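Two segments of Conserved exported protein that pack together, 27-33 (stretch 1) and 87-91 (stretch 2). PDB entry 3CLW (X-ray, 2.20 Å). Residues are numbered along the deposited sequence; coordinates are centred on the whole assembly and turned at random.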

# COMPACT_ATOMS: atom_id res chain seq x y z
N ALA A 27 10.76 -2.72 -0.47
CA ALA A 27 11.30 -4.02 -0.02
C ALA A 27 12.18 -4.68 -1.09
O ALA A 27 11.87 -4.61 -2.31
N TRP A 28 13.28 -5.29 -0.63
CA TRP A 28 14.12 -6.18 -1.44
C TRP A 28 14.99 -5.47 -2.47
O TRP A 28 16.21 -5.54 -2.36
N ARG A 29 14.37 -4.75 -3.40
CA ARG A 29 15.06 -4.22 -4.58
C ARG A 29 15.68 -2.84 -4.47
O ARG A 29 16.74 -2.58 -5.04
N CYS A 30 15.04 -1.97 -3.69
CA CYS A 30 15.50 -0.61 -3.51
C CYS A 30 16.85 -0.52 -2.81
O CYS A 30 17.62 0.44 -3.04
N ALA A 31 17.15 -1.52 -1.99
CA ALA A 31 18.50 -1.60 -1.41
C ALA A 31 19.56 -1.66 -2.53
O ALA A 31 20.63 -1.05 -2.41
N PHE A 32 19.25 -2.37 -3.62
CA PHE A 32 20.22 -2.50 -4.71
C PHE A 32 20.22 -1.27 -5.59
O PHE A 32 21.26 -0.74 -5.88
N ILE A 33 19.04 -0.80 -5.96
CA ILE A 33 18.90 0.34 -6.82
C ILE A 33 19.50 1.60 -6.18
O ILE A 33 20.21 2.35 -6.84
N ASN A 87 18.14 -16.51 -1.00
CA ASN A 87 18.55 -15.77 -2.17
C ASN A 87 19.03 -14.37 -1.77
O ASN A 87 18.71 -13.87 -0.66
N SER A 88 19.77 -13.75 -2.68
CA SER A 88 20.47 -12.52 -2.37
C SER A 88 19.60 -11.27 -2.49
O SER A 88 19.91 -10.25 -1.88
N TRP A 89 18.53 -11.35 -3.28
CA TRP A 89 17.62 -10.21 -3.42
C TRP A 89 16.90 -9.85 -2.10
O TRP A 89 16.72 -8.68 -1.76
N ASN A 90 16.47 -10.90 -1.39
CA ASN A 90 15.46 -10.77 -0.34
C ASN A 90 16.00 -10.77 1.08
O ASN A 90 15.23 -10.69 2.03
N ARG A 91 17.33 -10.85 1.20
CA ARG A 91 18.03 -10.73 2.47
C ARG A 91 18.11 -9.27 2.87
O ARG A 91 18.17 -8.39 2.00

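The two segments meet without a direct hydrogen bond between them. Aromatic residues supply most of the contact, and water bridges some of the polar groups. The two segments together bury 349 Å² of surface, both sides summed.

Ala27 touches nothing in the second segment. Its carbonyl O accepts a hydrogen bond from Arg29 N at 2.7 Å, which helps hold the turn around Trp28.

Trp28 has a positive phi, 74°. Its CA-to-CB bond runs sideways, and chi1 is m with chi2 at -18°. The indole lies against Asn90, the residue whose CA comes nearest to its own, at 4.9 Å. Asn90 CB sits over the five-membered ring, 3.9 Å from the centroid and 9° off the normal, so this is a CH-pi contact. Asn90 OD1 lies over a ring face, 3.2 Å from Trp28 CD2. Asn90 takes chi1 m with chi2 at -3°. Its backbone is tied down locally: Asn90 N donates to Asn87 OD1 at 3.0 Å. Its ND2 is hydrogen-bonded elsewhere in the structure.

Water 1 joins the same two residues. It accepts from Trp28 NE1 at 3.0 Å and donates to Asn90 O at 2.6 Å. The indole nitrogen is thus satisfied while the ring keeps its place against Asn90.

The carbonyls Trp28 O and Trp89 O approach to 3.2 Å. Both are acceptors, so they cannot hydrogen-bond to each other. Water 2 lies nearby, 3.0 Å from Trp28 O and 2.7 Å from Arg91 O. Arg91 itself points its CA-to-CB bond away from the first segment.

Arg29 starts sideways, with chi1 m and chi2 t. Its aliphatic part reaches the Trp89 indole, with CG 3.8 Å from Trp89 CE3. Its NE and NH2 are hydrogen-bonded elsewhere in the structure. Arg29 O accepts from Phe32 N at 2.9 Å and from Ile33 N at 3.1 Å.

Cys30 points away, and Ala31 points toward the second segment but makes no contact with it.

Phe32 also points toward it, with chi1 m and chi2 at -82°. Its CD2 packs 3.6 Å from Trp89 CE3. The Phe32 ring and the six-membered ring of Trp89 have centroids 5.1 Å apart and planes at 72°, an oblique pair. Trp89 has chi1 m and chi2 at 110°, which brings the end of its side chain closer to the first segment. At the edge of the Phe32 ring, CZ lies 3.3 Å from Ser88 O.

Ile33 makes no contact, although its end comes nearer than its sideways start.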

# COMPACT_ATOMS: atom_id res chain seq x y z
CB ALA A 27 10.18 -4.93 0.36
CB TRP A 28 13.30 -7.27 -2.11
CG TRP A 28 12.54 -8.14 -1.16
CD1 TRP A 28 12.74 -8.29 0.20
CD2 TRP A 28 11.43 -8.99 -1.50
NE1 TRP A 28 11.81 -9.19 0.71
CE2 TRP A 28 11.01 -9.63 -0.32
CE3 TRP A 28 10.78 -9.29 -2.70
CZ2 TRP A 28 9.95 -10.53 -0.30
CZ3 TRP A 28 9.73 -10.23 -2.68
CH2 TRP A 28 9.33 -10.82 -1.49
CB ARG A 29 14.15 -4.39 -5.81
CG ARG A 29 13.76 -5.87 -5.91
CD ARG A 29 12.96 -6.24 -7.09
NE ARG A 29 11.53 -6.20 -6.85
CZ ARG A 29 10.75 -7.23 -6.50
NH1 ARG A 29 11.23 -8.44 -6.26
NH2 ARG A 29 9.47 -7.01 -6.39
CB CYS A 30 14.42 0.22 -2.79
SG CYS A 30 13.00 0.52 -3.90
CB ALA A 31 18.62 -2.81 -0.47
CB PHE A 32 19.97 -3.77 -5.53
CG PHE A 32 20.23 -5.02 -4.75
CD1 PHE A 32 21.53 -5.50 -4.63
CD2 PHE A 32 19.18 -5.68 -4.08
CE1 PHE A 32 21.80 -6.65 -3.88
CE2 PHE A 32 19.44 -6.83 -3.35
CZ PHE A 32 20.75 -7.32 -3.25
CB ILE A 33 17.44 0.57 -7.21
CG1 ILE A 33 16.95 -0.55 -8.10
CG2 ILE A 33 17.27 1.95 -7.91
CD1 ILE A 33 15.45 -0.49 -8.40
CB ASN A 87 17.37 -15.66 -3.15
CG ASN A 87 16.25 -14.84 -2.61
OD1 ASN A 87 16.29 -13.61 -2.70
ND2 ASN A 87 15.24 -15.49 -2.02
CB SER A 88 21.74 -12.39 -3.20
OG SER A 88 21.42 -12.27 -4.57
CB TRP A 89 16.55 -10.54 -4.45
CG TRP A 89 16.94 -10.36 -5.89
CD1 TRP A 89 17.14 -11.35 -6.83
CD2 TRP A 89 17.14 -9.11 -6.57
NE1 TRP A 89 17.46 -10.78 -8.05
CE2 TRP A 89 17.46 -9.41 -7.92
CE3 TRP A 89 17.08 -7.76 -6.18
CZ2 TRP A 89 17.70 -8.42 -8.87
CZ3 TRP A 89 17.32 -6.77 -7.12
CH2 TRP A 89 17.63 -7.11 -8.45
CB ASN A 90 14.41 -11.86 -0.50
CG ASN A 90 13.63 -11.74 -1.80
OD1 ASN A 90 13.83 -10.82 -2.56
ND2 ASN A 90 12.76 -12.68 -2.04
CB ARG A 91 19.45 -11.31 2.36
CG ARG A 91 19.48 -12.83 2.48
CD ARG A 91 20.83 -13.40 2.05
NE ARG A 91 20.72 -14.83 1.82
CZ ARG A 91 21.40 -15.50 0.88
NH1 ARG A 91 22.26 -14.89 0.05
NH2 ARG A 91 21.19 -16.78 0.78
O HOH W 1 12.90 -10.74 3.08
O HOH W 2 17.69 -6.50 0.08